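Local coordinates for protein carbonic anhydrase (Porphyridium purpureum, PDB 1DDZ) that probably catalyses the reversible hydration of carbon dioxide to hydrogencarbonate, as a zinc-dependent beta-class carbonic anhydrase, at residues A[70-75]-A[123-128]; A[98-103]-A[182-187]; A[119-124]-A[203-208]; A[321-326]-A[344-349]. All coordinates share one frame; numbering follows the deposited sequence.

Contact 1 (A[70-75]-A[123-128]); sequences LWIGCA and KHILVC. With ZN (zinc ion), chain C.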
loop_
_atom_site.group_PDB
_atom_site.type_symbol
_atom_site.label_atom_id
_atom_site.label_comp_id
_atom_site.label_asym_id
_atom_site.label_seq_id
_atom_site.Cartn_x
_atom_site.Cartn_y
_atom_site.Cartn_z
ATOM N N LEU A 70 5.910 -15.075 14.891
ATOM C CA LEU A 70 5.916 -14.199 13.739
ATOM C C LEU A 70 6.794 -13.065 14.294
ATOM O O LEU A 70 6.575 -12.586 15.408
ATOM C CB LEU A 70 4.530 -13.632 13.451
ATOM C CG LEU A 70 4.328 -12.935 12.095
ATOM C CD1 LEU A 70 3.327 -11.858 12.265
ATOM C CD2 LEU A 70 5.600 -12.392 11.506
ATOM N N TRP A 71 7.817 -12.680 13.552
ATOM C CA TRP A 71 8.706 -11.620 13.959
ATOM C C TRP A 71 8.760 -10.565 12.864
ATOM O O TRP A 71 9.106 -10.841 11.716
ATOM C CB TRP A 71 10.074 -12.199 14.208
ATOM C CG TRP A 71 11.193 -11.217 14.443
ATOM C CD1 TRP A 71 11.765 -10.379 13.527
ATOM C CD2 TRP A 71 11.984 -11.104 15.634
ATOM N NE1 TRP A 71 12.869 -9.779 14.066
ATOM C CE2 TRP A 71 13.025 -10.208 15.353
ATOM C CE3 TRP A 71 11.926 -11.704 16.891
ATOM C CZ2 TRP A 71 13.999 -9.890 16.289
ATOM C CZ3 TRP A 71 12.898 -11.394 17.820
ATOM C CH2 TRP A 71 13.922 -10.497 17.514
ATOM N N ILE A 72 8.357 -9.353 13.221
ATOM C CA ILE A 72 8.369 -8.214 12.312
ATOM C C ILE A 72 9.564 -7.357 12.744
ATOM O O ILE A 72 9.574 -6.795 13.841
ATOM C CB ILE A 72 7.049 -7.441 12.402
ATOM C CG1 ILE A 72 5.888 -8.370 12.022
ATOM C CG2 ILE A 72 7.111 -6.187 11.522
ATOM C CD1 ILE A 72 4.620 -8.122 12.775
ATOM N N GLY A 73 10.598 -7.343 11.904
ATOM C CA GLY A 73 11.813 -6.622 12.201
ATOM C C GLY A 73 12.204 -5.625 11.134
ATOM O O GLY A 73 11.468 -5.387 10.182
ATOM N N CYS A 74 13.382 -5.049 11.296
ATOM C CA CYS A 74 13.897 -4.050 10.395
ATOM C C CYS A 74 14.882 -4.658 9.421
ATOM O O CYS A 74 15.627 -5.568 9.759
ATOM C CB CYS A 74 14.622 -2.973 11.217
ATOM S SG CYS A 74 15.294 -1.590 10.276
ATOM N N ALA A 75 14.920 -4.087 8.214
ATOM C CA ALA A 75 15.823 -4.534 7.168
ATOM C C ALA A 75 17.300 -4.347 7.468
ATOM O O ALA A 75 18.095 -5.032 6.864
ATOM C CB ALA A 75 15.480 -3.866 5.853
ATOM N N LYS A 123 1.495 -18.596 17.450
ATOM C CA LYS A 123 0.993 -18.263 18.775
ATOM C C LYS A 123 1.479 -16.934 19.348
ATOM O O LYS A 123 0.849 -16.342 20.217
ATOM C CB LYS A 123 1.331 -19.381 19.775
ATOM C CG LYS A 123 0.550 -20.674 19.582
ATOM C CD LYS A 123 -0.962 -20.441 19.544
ATOM C CE LYS A 123 -1.702 -21.671 18.990
ATOM N NZ LYS A 123 -3.097 -21.390 18.503
ATOM N N HIS A 124 2.639 -16.485 18.903
ATOM C CA HIS A 124 3.202 -15.259 19.423
ATOM C C HIS A 124 3.724 -14.437 18.278
ATOM O O HIS A 124 4.314 -14.984 17.353
ATOM C CB HIS A 124 4.356 -15.583 20.359
ATOM C CG HIS A 124 3.989 -16.515 21.470
ATOM N ND1 HIS A 124 4.387 -17.836 21.497
ATOM C CD2 HIS A 124 3.218 -16.333 22.569
ATOM C CE1 HIS A 124 3.865 -18.427 22.560
ATOM N NE2 HIS A 124 3.150 -17.537 23.222
ATOM N N ILE A 125 3.474 -13.132 18.341
ATOM C CA ILE A 125 3.924 -12.166 17.347
ATOM C C ILE A 125 4.852 -11.213 18.090
ATOM O O ILE A 125 4.519 -10.722 19.162
ATOM C CB ILE A 125 2.742 -11.350 16.754
ATOM C CG1 ILE A 125 1.768 -12.271 16.012
ATOM C CG2 ILE A 125 3.264 -10.235 15.808
ATOM C CD1 ILE A 125 0.492 -11.564 15.647
ATOM N N LEU A 126 6.036 -10.988 17.545
ATOM C CA LEU A 126 6.994 -10.075 18.156
ATOM C C LEU A 126 7.324 -8.937 17.177
ATOM O O LEU A 126 7.546 -9.180 15.980
ATOM C CB LEU A 126 8.302 -10.810 18.499
ATOM C CG LEU A 126 8.345 -11.769 19.697
ATOM C CD1 LEU A 126 9.555 -12.643 19.640
ATOM C CD2 LEU A 126 8.418 -10.964 20.957
ATOM N N VAL A 127 7.293 -7.697 17.654
ATOM C CA VAL A 127 7.701 -6.569 16.815
ATOM C C VAL A 127 9.020 -6.170 17.460
ATOM O O VAL A 127 9.071 -5.890 18.649
ATOM C CB VAL A 127 6.718 -5.401 16.829
ATOM C CG1 VAL A 127 7.265 -4.292 15.969
ATOM C CG2 VAL A 127 5.362 -5.833 16.336
ATOM N N CYS A 128 10.108 -6.229 16.703
ATOM C CA CYS A 128 11.415 -5.921 17.257
ATOM C C CYS A 128 12.089 -4.765 16.559
ATOM O O CYS A 128 12.185 -4.754 15.338
ATOM C CB CYS A 128 12.327 -7.150 17.181
ATOM S SG CYS A 128 13.985 -6.895 17.767
HETATM ZN ZN ZN C . 16.836 -0.168 11.435
HETATM O O HOH W 1 14.766 -5.153 14.170
#
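In the first of the two five-stranded sheets of this beta-class carbonic anhydrase two adjacent parallel strands meet, L70, W71 and I72 lying in register with I125, L126 and V127. Four backbone bonds lace them together: L70 N and I72 N donate to H124 O and L126 O, while L126 N and C128 N donate in return to L70 O and I72 O. The segment axes diverge by only 13°.

W71 dominates one face. With CG anti to its backbone N (chi1 171°), the indole reaches across the neighbouring strand, and C128 CB sits over its six-membered ring, 3.8 Å from the centroid, as a CH-pi contact. The sulfur of C128 approaches the same ring obliquely, SG lying 4.2 Å from that centroid. L126 CD1 touches W71 CE3 at 3.7 Å, also obliquely. An alanine at W71 would probably leave C128 and L126 without their shared flat partner and open a gap on this face. Glycine suits position 73, because a CB there would run into W71 NE1.

On the other face branched aliphatics pack beneath helices 107-119 and 172-193. L70 and I125 point the same way, CD1 to CG2 3.9 Å, and I72 CD1 comes equally close to that I125 methyl. Beyond the ladder a water accepts from C74 N and donates to C128 O. C74 SG then binds the zinc ion at 2.4 Å, together with D76, H130 and C133, a metal ligand at the C-terminal end of a parallel strand in an alpha-beta-alpha fold.

Contact 2 (A[98-103]-A[182-187]); sequences IANQCI and LNVLEQ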
loop_
_atom_site.group_PDB
_atom_site.type_symbol
_atom_site.label_atom_id
_atom_site.label_comp_id
_atom_site.label_asym_id
_atom_site.label_seq_id
_atom_site.Cartn_x
_atom_site.Cartn_y
_atom_site.Cartn_z
ATOM N N ILE A 98 11.713 -1.407 6.328
ATOM C CA ILE A 98 12.407 -0.245 6.872
ATOM C C ILE A 98 11.775 0.184 8.195
ATOM O O ILE A 98 10.588 0.538 8.251
ATOM C CB ILE A 98 12.387 0.958 5.873
ATOM C CG1 ILE A 98 13.211 0.632 4.619
ATOM C CG2 ILE A 98 12.928 2.238 6.558
ATOM C CD1 ILE A 98 14.687 0.411 4.897
ATOM N N ALA A 99 12.573 0.134 9.257
ATOM C CA ALA A 99 12.153 0.532 10.600
ATOM C C ALA A 99 11.042 -0.285 11.227
ATOM O O ALA A 99 10.233 0.251 11.982
ATOM C CB ALA A 99 11.789 2.018 10.627
ATOM N N ASN A 100 10.985 -1.583 10.908
ATOM C CA ASN A 100 9.990 -2.502 11.488
ATOM C C ASN A 100 8.571 -1.933 11.642
ATOM O O ASN A 100 7.935 -2.064 12.686
ATOM C CB ASN A 100 10.500 -3.098 12.833
ATOM C CG ASN A 100 11.087 -2.038 13.791
ATOM O OD1 ASN A 100 12.274 -1.733 13.742
ATOM N ND2 ASN A 100 10.257 -1.493 14.653
ATOM N N GLN A 101 8.059 -1.374 10.556
ATOM C CA GLN A 101 6.752 -0.768 10.548
ATOM C C GLN A 101 5.613 -1.745 10.409
ATOM O O GLN A 101 5.716 -2.753 9.707
ATOM C CB GLN A 101 6.660 0.254 9.415
ATOM C CG GLN A 101 7.561 1.444 9.581
ATOM C CD GLN A 101 7.207 2.269 10.808
ATOM O OE1 GLN A 101 7.932 2.268 11.809
ATOM N NE2 GLN A 101 6.068 2.932 10.761
ATOM N N CYS A 102 4.510 -1.392 11.051
ATOM C CA CYS A 102 3.303 -2.157 11.005
ATOM C C CYS A 102 2.206 -1.157 10.653
ATOM O O CYS A 102 1.297 -0.901 11.441
ATOM C CB CYS A 102 3.033 -2.857 12.333
ATOM S SG CYS A 102 4.219 -4.159 12.687
ATOM N N ILE A 103 2.299 -0.617 9.442
ATOM C CA ILE A 103 1.357 0.360 8.925
ATOM C C ILE A 103 -0.015 -0.286 8.729
ATOM O O ILE A 103 -0.122 -1.346 8.118
ATOM C CB ILE A 103 1.908 0.955 7.609
ATOM C CG1 ILE A 103 3.200 1.701 7.912
ATOM C CG2 ILE A 103 0.864 1.850 6.918
ATOM C CD1 ILE A 103 4.084 1.905 6.731
ATOM N N LEU A 182 9.458 4.009 21.281
ATOM C CA LEU A 182 8.082 4.423 21.075
ATOM C C LEU A 182 7.598 3.885 19.717
ATOM O O LEU A 182 6.417 3.544 19.561
ATOM C CB LEU A 182 7.979 5.957 21.125
ATOM C CG LEU A 182 8.080 6.542 22.542
ATOM C CD1 LEU A 182 8.259 8.069 22.501
ATOM C CD2 LEU A 182 6.834 6.157 23.341
ATOM N N ASN A 183 8.495 3.824 18.732
ATOM C CA ASN A 183 8.128 3.292 17.419
ATOM C C ASN A 183 7.666 1.824 17.595
ATOM O O ASN A 183 6.573 1.456 17.180
ATOM C CB ASN A 183 9.306 3.383 16.435
ATOM C CG ASN A 183 8.927 2.925 15.013
ATOM O OD1 ASN A 183 7.916 3.358 14.468
ATOM N ND2 ASN A 183 9.719 2.032 14.440
ATOM N N VAL A 184 8.459 1.012 18.280
ATOM C CA VAL A 184 8.086 -0.383 18.514
ATOM C C VAL A 184 6.717 -0.449 19.191
ATOM O O VAL A 184 5.837 -1.178 18.726
ATOM C CB VAL A 184 9.129 -1.131 19.399
ATOM C CG1 VAL A 184 8.624 -2.514 19.756
ATOM C CG2 VAL A 184 10.435 -1.255 18.690
ATOM N N LEU A 185 6.508 0.356 20.237
ATOM C CA LEU A 185 5.226 0.353 20.966
ATOM C C LEU A 185 4.054 0.715 20.076
ATOM O O LEU A 185 2.964 0.156 20.194
ATOM C CB LEU A 185 5.243 1.324 22.151
ATOM C CG LEU A 185 5.106 0.761 23.567
ATOM C CD1 LEU A 185 4.788 1.901 24.520
ATOM C CD2 LEU A 185 4.018 -0.291 23.629
ATOM N N GLU A 186 4.268 1.683 19.206
ATOM C CA GLU A 186 3.221 2.090 18.273
ATOM C C GLU A 186 2.917 0.949 17.262
ATOM O O GLU A 186 1.769 0.666 16.946
ATOM C CB GLU A 186 3.676 3.370 17.563
ATOM C CG GLU A 186 2.581 4.417 17.391
ATOM C CD GLU A 186 1.851 4.772 18.702
ATOM O OE1 GLU A 186 0.671 4.367 18.805
ATOM O OE2 GLU A 186 2.437 5.456 19.598
ATOM N N GLN A 187 3.946 0.261 16.784
ATOM C CA GLN A 187 3.731 -0.846 15.856
ATOM C C GLN A 187 2.975 -1.990 16.572
ATOM O O GLN A 187 2.057 -2.571 16.009
ATOM C CB GLN A 187 5.059 -1.320 15.234
ATOM C CG GLN A 187 5.895 -0.217 14.534
ATOM C CD GLN A 187 5.060 0.794 13.755
ATOM O OE1 GLN A 187 4.218 0.430 12.951
ATOM N NE2 GLN A 187 5.267 2.077 14.030
HETATM O O HOH W 2 11.599 0.800 16.229
#
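Q187 turns CG anti to its carbonyl carbon (chi1 -55°) and bends again at chi2, which brings OE1 to the backbone of C102, while N183 holds CG anti to its backbone N (chi1 -176°) and sends its amide to A99. The resulting bonds tie a loop without regular structure to one side of a helix. C102 N donates to Q187 OE1 over a short 2.6 Å, from above the plane of the side-chain carbonyl. N183 ND2 donates to A99 O at 3.1 Å, the acceptor lying in the asparagine amide plane.

The other N-H of N183 ND2 is given to a water, which also accepts from N100 ND2 and so bridges the two asparagines. Q187 NE2 donates to N183 OD1, one turn earlier, at 3.0 Å; this bent bond helps fix the rotation of both amides. Carboxamides suit these buried places because each offers donor and acceptor together, without a charge to bury. Close packing fills the rest: Q187 CG rests on N100 O at 3.3 Å, Q187 CB meets C102 SG at 3.9 Å, and V184 CG2 touches N100 ND2.

The loop follows strand 92-97, with C102 against I72 of strand 69-74 and N100 beside the zinc ligand C74. Helix 147-161 packs on A99 and I103, and helix 172-193 also reaches the second subunit, where E186 forms a salt bridge with R160 of that neighbouring chain.

Contact 3 (A[119-124]-A[203-208]); sequences YLKVKH and AGQELT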
loop_
_atom_site.group_PDB
_atom_site.type_symbol
_atom_site.label_atom_id
_atom_site.label_comp_id
_atom_site.label_asym_id
_atom_site.label_seq_id
_atom_site.Cartn_x
_atom_site.Cartn_y
_atom_site.Cartn_z
ATOM N N TYR A 119 -2.930 -19.168 8.384
ATOM C CA TYR A 119 -2.336 -20.345 7.777
ATOM C C TYR A 119 -1.470 -21.101 8.791
ATOM O O TYR A 119 -1.725 -22.255 9.095
ATOM C CB TYR A 119 -1.496 -19.972 6.549
ATOM C CG TYR A 119 -2.259 -19.778 5.237
ATOM C CD1 TYR A 119 -2.898 -18.573 4.936
ATOM C CD2 TYR A 119 -2.340 -20.809 4.293
ATOM C CE1 TYR A 119 -3.610 -18.401 3.719
ATOM C CE2 TYR A 119 -3.060 -20.649 3.059
ATOM C CZ TYR A 119 -3.702 -19.434 2.787
ATOM O OH TYR A 119 -4.524 -19.197 1.681
ATOM N N LEU A 120 -0.475 -20.428 9.360
ATOM C CA LEU A 120 0.440 -21.071 10.302
ATOM C C LEU A 120 -0.044 -21.239 11.738
ATOM O O LEU A 120 0.527 -22.017 12.496
ATOM C CB LEU A 120 1.794 -20.356 10.289
ATOM C CG LEU A 120 2.449 -20.286 8.906
ATOM C CD1 LEU A 120 3.812 -19.644 8.981
ATOM C CD2 LEU A 120 2.572 -21.695 8.349
ATOM N N LYS A 121 -1.099 -20.536 12.123
ATOM C CA LYS A 121 -1.582 -20.640 13.495
ATOM C C LYS A 121 -0.454 -20.301 14.471
ATOM O O LYS A 121 -0.217 -20.993 15.453
ATOM C CB LYS A 121 -2.158 -22.032 13.761
ATOM C CG LYS A 121 -3.378 -22.355 12.901
ATOM C CD LYS A 121 -4.387 -21.257 13.083
ATOM C CE LYS A 121 -5.633 -21.462 12.251
ATOM N NZ LYS A 121 -6.602 -20.353 12.552
ATOM N N VAL A 122 0.237 -19.209 14.171
ATOM C CA VAL A 122 1.337 -18.714 14.989
ATOM C C VAL A 122 0.769 -18.322 16.371
ATOM O O VAL A 122 -0.324 -17.788 16.452
ATOM C CB VAL A 122 2.000 -17.515 14.245
ATOM C CG1 VAL A 122 1.575 -16.203 14.806
ATOM C CG2 VAL A 122 3.466 -17.672 14.199
ATOM N N LYS A 123 1.495 -18.596 17.450
ATOM C CA LYS A 123 0.993 -18.263 18.775
ATOM C C LYS A 123 1.479 -16.934 19.348
ATOM O O LYS A 123 0.849 -16.342 20.217
ATOM C CB LYS A 123 1.331 -19.381 19.775
ATOM C CG LYS A 123 0.550 -20.674 19.582
ATOM C CD LYS A 123 -0.962 -20.441 19.544
ATOM C CE LYS A 123 -1.702 -21.671 18.990
ATOM N NZ LYS A 123 -3.097 -21.390 18.503
ATOM N N HIS A 124 2.639 -16.485 18.903
ATOM C CA HIS A 124 3.202 -15.259 19.423
ATOM C C HIS A 124 3.724 -14.437 18.278
ATOM O O HIS A 124 4.314 -14.984 17.353
ATOM C CB HIS A 124 4.356 -15.583 20.359
ATOM C CG HIS A 124 3.989 -16.515 21.470
ATOM N ND1 HIS A 124 4.387 -17.836 21.497
ATOM C CD2 HIS A 124 3.218 -16.333 22.569
ATOM C CE1 HIS A 124 3.865 -18.427 22.560
ATOM N NE2 HIS A 124 3.150 -17.537 23.222
ATOM N N ALA A 203 -12.414 -14.707 18.313
ATOM C CA ALA A 203 -12.640 -16.146 18.203
ATOM C C ALA A 203 -11.923 -16.908 19.313
ATOM O O ALA A 203 -11.843 -18.134 19.285
ATOM C CB ALA A 203 -12.179 -16.645 16.852
ATOM N N GLY A 204 -11.389 -16.176 20.286
ATOM C CA GLY A 204 -10.699 -16.805 21.392
ATOM C C GLY A 204 -9.419 -17.532 21.042
ATOM O O GLY A 204 -9.004 -18.431 21.778
ATOM N N GLN A 205 -8.790 -17.163 19.931
ATOM C CA GLN A 205 -7.534 -17.797 19.522
ATOM C C GLN A 205 -6.383 -17.265 20.378
ATOM O O GLN A 205 -6.255 -16.057 20.582
ATOM C CB GLN A 205 -7.255 -17.545 18.028
ATOM C CG GLN A 205 -5.889 -18.027 17.548
ATOM C CD GLN A 205 -5.754 -17.935 16.059
ATOM O OE1 GLN A 205 -6.756 -17.814 15.351
ATOM N NE2 GLN A 205 -4.525 -17.992 15.562
ATOM N N GLU A 206 -5.539 -18.175 20.847
ATOM C CA GLU A 206 -4.399 -17.832 21.682
ATOM C C GLU A 206 -3.389 -17.100 20.808
ATOM O O GLU A 206 -2.799 -17.703 19.906
ATOM C CB GLU A 206 -3.770 -19.114 22.211
ATOM C CG GLU A 206 -3.132 -18.991 23.569
ATOM C CD GLU A 206 -4.093 -19.318 24.714
ATOM O OE1 GLU A 206 -5.302 -18.992 24.626
ATOM O OE2 GLU A 206 -3.624 -19.911 25.711
ATOM N N LEU A 207 -3.185 -15.812 21.072
ATOM C CA LEU A 207 -2.268 -15.009 20.266
ATOM C C LEU A 207 -1.780 -13.777 21.019
ATOM O O LEU A 207 -2.548 -12.825 21.271
ATOM C CB LEU A 207 -2.967 -14.569 18.957
ATOM C CG LEU A 207 -2.218 -13.731 17.905
ATOM C CD1 LEU A 207 -1.013 -14.498 17.380
ATOM C CD2 LEU A 207 -3.162 -13.404 16.762
ATOM N N THR A 208 -0.499 -13.775 21.360
ATOM C CA THR A 208 0.085 -12.630 22.050
ATOM C C THR A 208 0.845 -11.706 21.104
ATOM O O THR A 208 1.388 -12.152 20.099
ATOM C CB THR A 208 1.092 -13.066 23.110
ATOM O OG1 THR A 208 2.124 -13.840 22.491
ATOM C CG2 THR A 208 0.398 -13.877 24.199
HETATM O O HOH W 3 -2.686 -18.863 17.343
HETATM O O HOH W 4 -5.685 -21.114 20.141
#
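K123 and L207 lie side by side, K121 to H124 and Q205 to T208 running 27° apart, and T208 N donates to K123 O at 3.1 Å, with H124 and T208 forming a parallel bridge. L207 CA adds a C-H contact to the same oxygen. L207 turns inward, its CD1 meeting V122 CG1 at 4.0 Å, as befits buried aliphatics.

Here strands 124-130 and 208-214 of one five-stranded sheet start side by side, each after a helix; helix 195-202 ends in a Schellman motif, with G204, at positive phi, as its C-prime residue. Next to it Q205, extended with CG anti to its backbone N (chi1 173°), points its amide at K121 and at a water. Four groups grip that water: V122 O and E206 O accept from it, K123 NZ and Q205 NE2 donate to it. A second water links K123 NZ to E206 N. A long lysine suits this partly exposed place, since its chain crosses E206, CD lying 3.3 Å from E206 O, and its amine reaches both waters.

H124 and T208 point the same way, T208 CB at the imidazole edge, though the ring's orientation is doubtful. An alanine at H124 would probably leave T208 without that neighbour and Y69 without the ring it meets.

Contact 4 (A[321-326]-A[344-349]); sequences PEILWI and GEVFVH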
loop_
_atom_site.group_PDB
_atom_site.type_symbol
_atom_site.label_atom_id
_atom_site.label_comp_id
_atom_site.label_asym_id
_atom_site.label_seq_id
_atom_site.Cartn_x
_atom_site.Cartn_y
_atom_site.Cartn_z
ATOM N N PRO A 321 26.249 -2.925 4.626
ATOM C CA PRO A 321 25.967 -4.043 3.732
ATOM C C PRO A 321 26.143 -3.700 2.270
ATOM O O PRO A 321 25.716 -2.641 1.832
ATOM C CB PRO A 321 24.499 -4.369 4.053
ATOM C CG PRO A 321 23.945 -3.050 4.528
ATOM C CD PRO A 321 25.055 -2.570 5.416
ATOM N N GLU A 322 26.717 -4.626 1.515
ATOM C CA GLU A 322 26.918 -4.433 0.091
ATOM C C GLU A 322 25.889 -5.194 -0.746
ATOM O O GLU A 322 25.951 -5.184 -1.978
ATOM C CB GLU A 322 28.337 -4.813 -0.290
ATOM C CG GLU A 322 29.362 -3.810 0.221
ATOM C CD GLU A 322 30.757 -4.391 0.413
ATOM O OE1 GLU A 322 31.646 -3.630 0.867
ATOM O OE2 GLU A 322 30.966 -5.598 0.133
ATOM N N ILE A 323 24.914 -5.806 -0.073
ATOM C CA ILE A 323 23.849 -6.555 -0.734
ATOM C C ILE A 323 22.489 -6.423 -0.102
ATOM O O ILE A 323 22.357 -6.394 1.115
ATOM C CB ILE A 323 24.104 -8.078 -0.787
ATOM C CG1 ILE A 323 25.009 -8.514 0.357
ATOM C CG2 ILE A 323 24.670 -8.464 -2.112
ATOM C CD1 ILE A 323 25.487 -9.927 0.215
ATOM N N LEU A 324 21.478 -6.362 -0.956
ATOM C CA LEU A 324 20.112 -6.308 -0.520
ATOM C C LEU A 324 19.657 -7.719 -0.871
ATOM O O LEU A 324 19.861 -8.179 -2.006
ATOM C CB LEU A 324 19.294 -5.329 -1.357
ATOM C CG LEU A 324 17.927 -4.789 -0.877
ATOM C CD1 LEU A 324 17.039 -4.598 -2.069
ATOM C CD2 LEU A 324 17.232 -5.613 0.171
ATOM N N TRP A 325 19.049 -8.390 0.099
ATOM C CA TRP A 325 18.526 -9.721 -0.098
ATOM C C TRP A 325 17.018 -9.629 0.088
ATOM O O TRP A 325 16.566 -9.130 1.119
ATOM C CB TRP A 325 19.108 -10.658 0.953
ATOM C CG TRP A 325 18.753 -12.088 0.745
ATOM C CD1 TRP A 325 17.570 -12.705 1.060
ATOM C CD2 TRP A 325 19.616 -13.112 0.239
ATOM N NE1 TRP A 325 17.658 -14.053 0.792
ATOM C CE2 TRP A 325 18.904 -14.325 0.292
ATOM C CE3 TRP A 325 20.928 -13.117 -0.250
ATOM C CZ2 TRP A 325 19.465 -15.541 -0.121
ATOM C CZ3 TRP A 325 21.481 -14.324 -0.662
ATOM C CH2 TRP A 325 20.747 -15.520 -0.593
ATOM N N ILE A 326 16.246 -10.038 -0.923
ATOM C CA ILE A 326 14.790 -10.054 -0.850
ATOM C C ILE A 326 14.379 -11.529 -0.808
ATOM O O ILE A 326 14.509 -12.243 -1.805
ATOM C CB ILE A 326 14.164 -9.378 -2.061
ATOM C CG1 ILE A 326 14.673 -7.936 -2.128
ATOM C CG2 ILE A 326 12.631 -9.485 -1.975
ATOM C CD1 ILE A 326 14.498 -7.247 -3.469
ATOM N N GLY A 344 24.745 -9.098 9.471
ATOM C CA GLY A 344 24.746 -7.661 9.283
ATOM C C GLY A 344 25.493 -7.138 8.078
ATOM O O GLY A 344 25.725 -5.935 7.948
ATOM N N GLU A 345 25.919 -8.026 7.199
ATOM C CA GLU A 345 26.581 -7.539 6.010
ATOM C C GLU A 345 25.616 -7.608 4.855
ATOM O O GLU A 345 25.947 -7.264 3.733
ATOM C CB GLU A 345 27.874 -8.276 5.746
ATOM C CG GLU A 345 28.960 -7.792 6.676
ATOM C CD GLU A 345 30.317 -8.372 6.371
ATOM O OE1 GLU A 345 30.438 -9.151 5.396
ATOM O OE2 GLU A 345 31.268 -8.039 7.117
ATOM N N VAL A 346 24.390 -8.030 5.151
ATOM C CA VAL A 346 23.343 -8.091 4.147
ATOM C C VAL A 346 22.064 -7.433 4.680
ATOM O O VAL A 346 21.698 -7.617 5.840
ATOM C CB VAL A 346 23.134 -9.541 3.512
ATOM C CG1 VAL A 346 24.057 -10.563 4.116
ATOM C CG2 VAL A 346 21.719 -9.985 3.563
ATOM N N PHE A 347 21.528 -6.523 3.867
ATOM C CA PHE A 347 20.306 -5.765 4.137
ATOM C C PHE A 347 19.214 -6.714 3.672
ATOM O O PHE A 347 19.259 -7.165 2.536
ATOM C CB PHE A 347 20.334 -4.505 3.260
ATOM C CG PHE A 347 19.461 -3.385 3.745
ATOM C CD1 PHE A 347 19.730 -2.745 4.947
ATOM C CD2 PHE A 347 18.379 -2.949 2.972
ATOM C CE1 PHE A 347 18.929 -1.678 5.374
ATOM C CE2 PHE A 347 17.570 -1.882 3.389
ATOM C CZ PHE A 347 17.848 -1.246 4.594
ATOM N N VAL A 348 18.204 -6.981 4.496
ATOM C CA VAL A 348 17.167 -7.949 4.148
ATOM C C VAL A 348 15.712 -7.510 4.141
ATOM O O VAL A 348 15.242 -6.834 5.056
ATOM C CB VAL A 348 17.252 -9.188 5.088
ATOM C CG1 VAL A 348 16.230 -10.244 4.691
ATOM C CG2 VAL A 348 18.628 -9.793 5.064
ATOM N N HIS A 349 14.979 -7.961 3.122
ATOM C CA HIS A 349 13.553 -7.682 3.004
ATOM C C HIS A 349 12.885 -9.056 2.873
ATOM O O HIS A 349 13.343 -9.890 2.113
ATOM C CB HIS A 349 13.260 -6.826 1.765
ATOM C CG HIS A 349 11.801 -6.532 1.558
ATOM N ND1 HIS A 349 10.956 -6.168 2.589
ATOM C CD2 HIS A 349 11.036 -6.559 0.442
ATOM C CE1 HIS A 349 9.738 -5.991 2.113
ATOM N NE2 HIS A 349 9.757 -6.222 0.813
HETATM O O HOH W 5 28.326 -7.004 2.146
#
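F347 N donates to I323 O at 2.9 Å, opening a parallel ladder between the two strands in which each donor finds a carbonyl. W325 N gives to F347 O at 2.7 Å, and H349 N gives to W325 O at 2.8 Å. Two of these oxygens have a C-H neighbour as well, L324 CA beside F347 O and V348 CA beside W325 O. L324 and I326 turn their backbone polar groups the other way, to strand 378-384. On the far side of segment 344-349, V348 N probably donates to A75 O.

Before the ladder the two segments are still held together: a water accepts from E322 N and donates to E345 O, 2.9 Å from each. P321 has no N-H to satisfy and packs its ring carbons instead, CB lying 3.3 Å from E345 O. The imidazole of H349 is served from outside these strands, ND1 bonding to R96 O.

Side chains alternate between the faces. I323 CG1 meets V346 CB at 3.8 Å, and V346 CG2 touches W325 CB at the same distance. Opposite them, F347 sets CG anti to its backbone N (chi1 -158°), and L324 CD2 comes to the edge of the ring, 4.0 Å from F347 CD2. A flat apolar ring suits this buried place, lying among L324, V366 and Y369 and reaching D76, a ligand of the zinc site next to the other sheet.

The pair belongs to a beta-alpha-beta unit: helix 335-338 packs on W325 and V346, helix 361-373 lies against L324 and F347 on the opposite face, and strand 378-384 continues the sheet beyond segment 321-326.

Overall arrangement
Contacts 1 and 4 are both parallel strand pairings, held by backbone ladders and apolar side chains, but they belong to different sheets of the chain; the two touch where A75 approaches F347 and V348. Contact 1 is buried and contact 4 partly so. Contact 2 is equally buried but joins loop to helix, and there side-chain amides do the work of the ladder; it packs on contact 1 beside the zinc ligand C74. Contact 3 shares K123 and H124 with contact 1 and lies at the entry to the same strand, where ordered waters and lysines take over near the surface. Its centre is about 30 Å from that of contact 4.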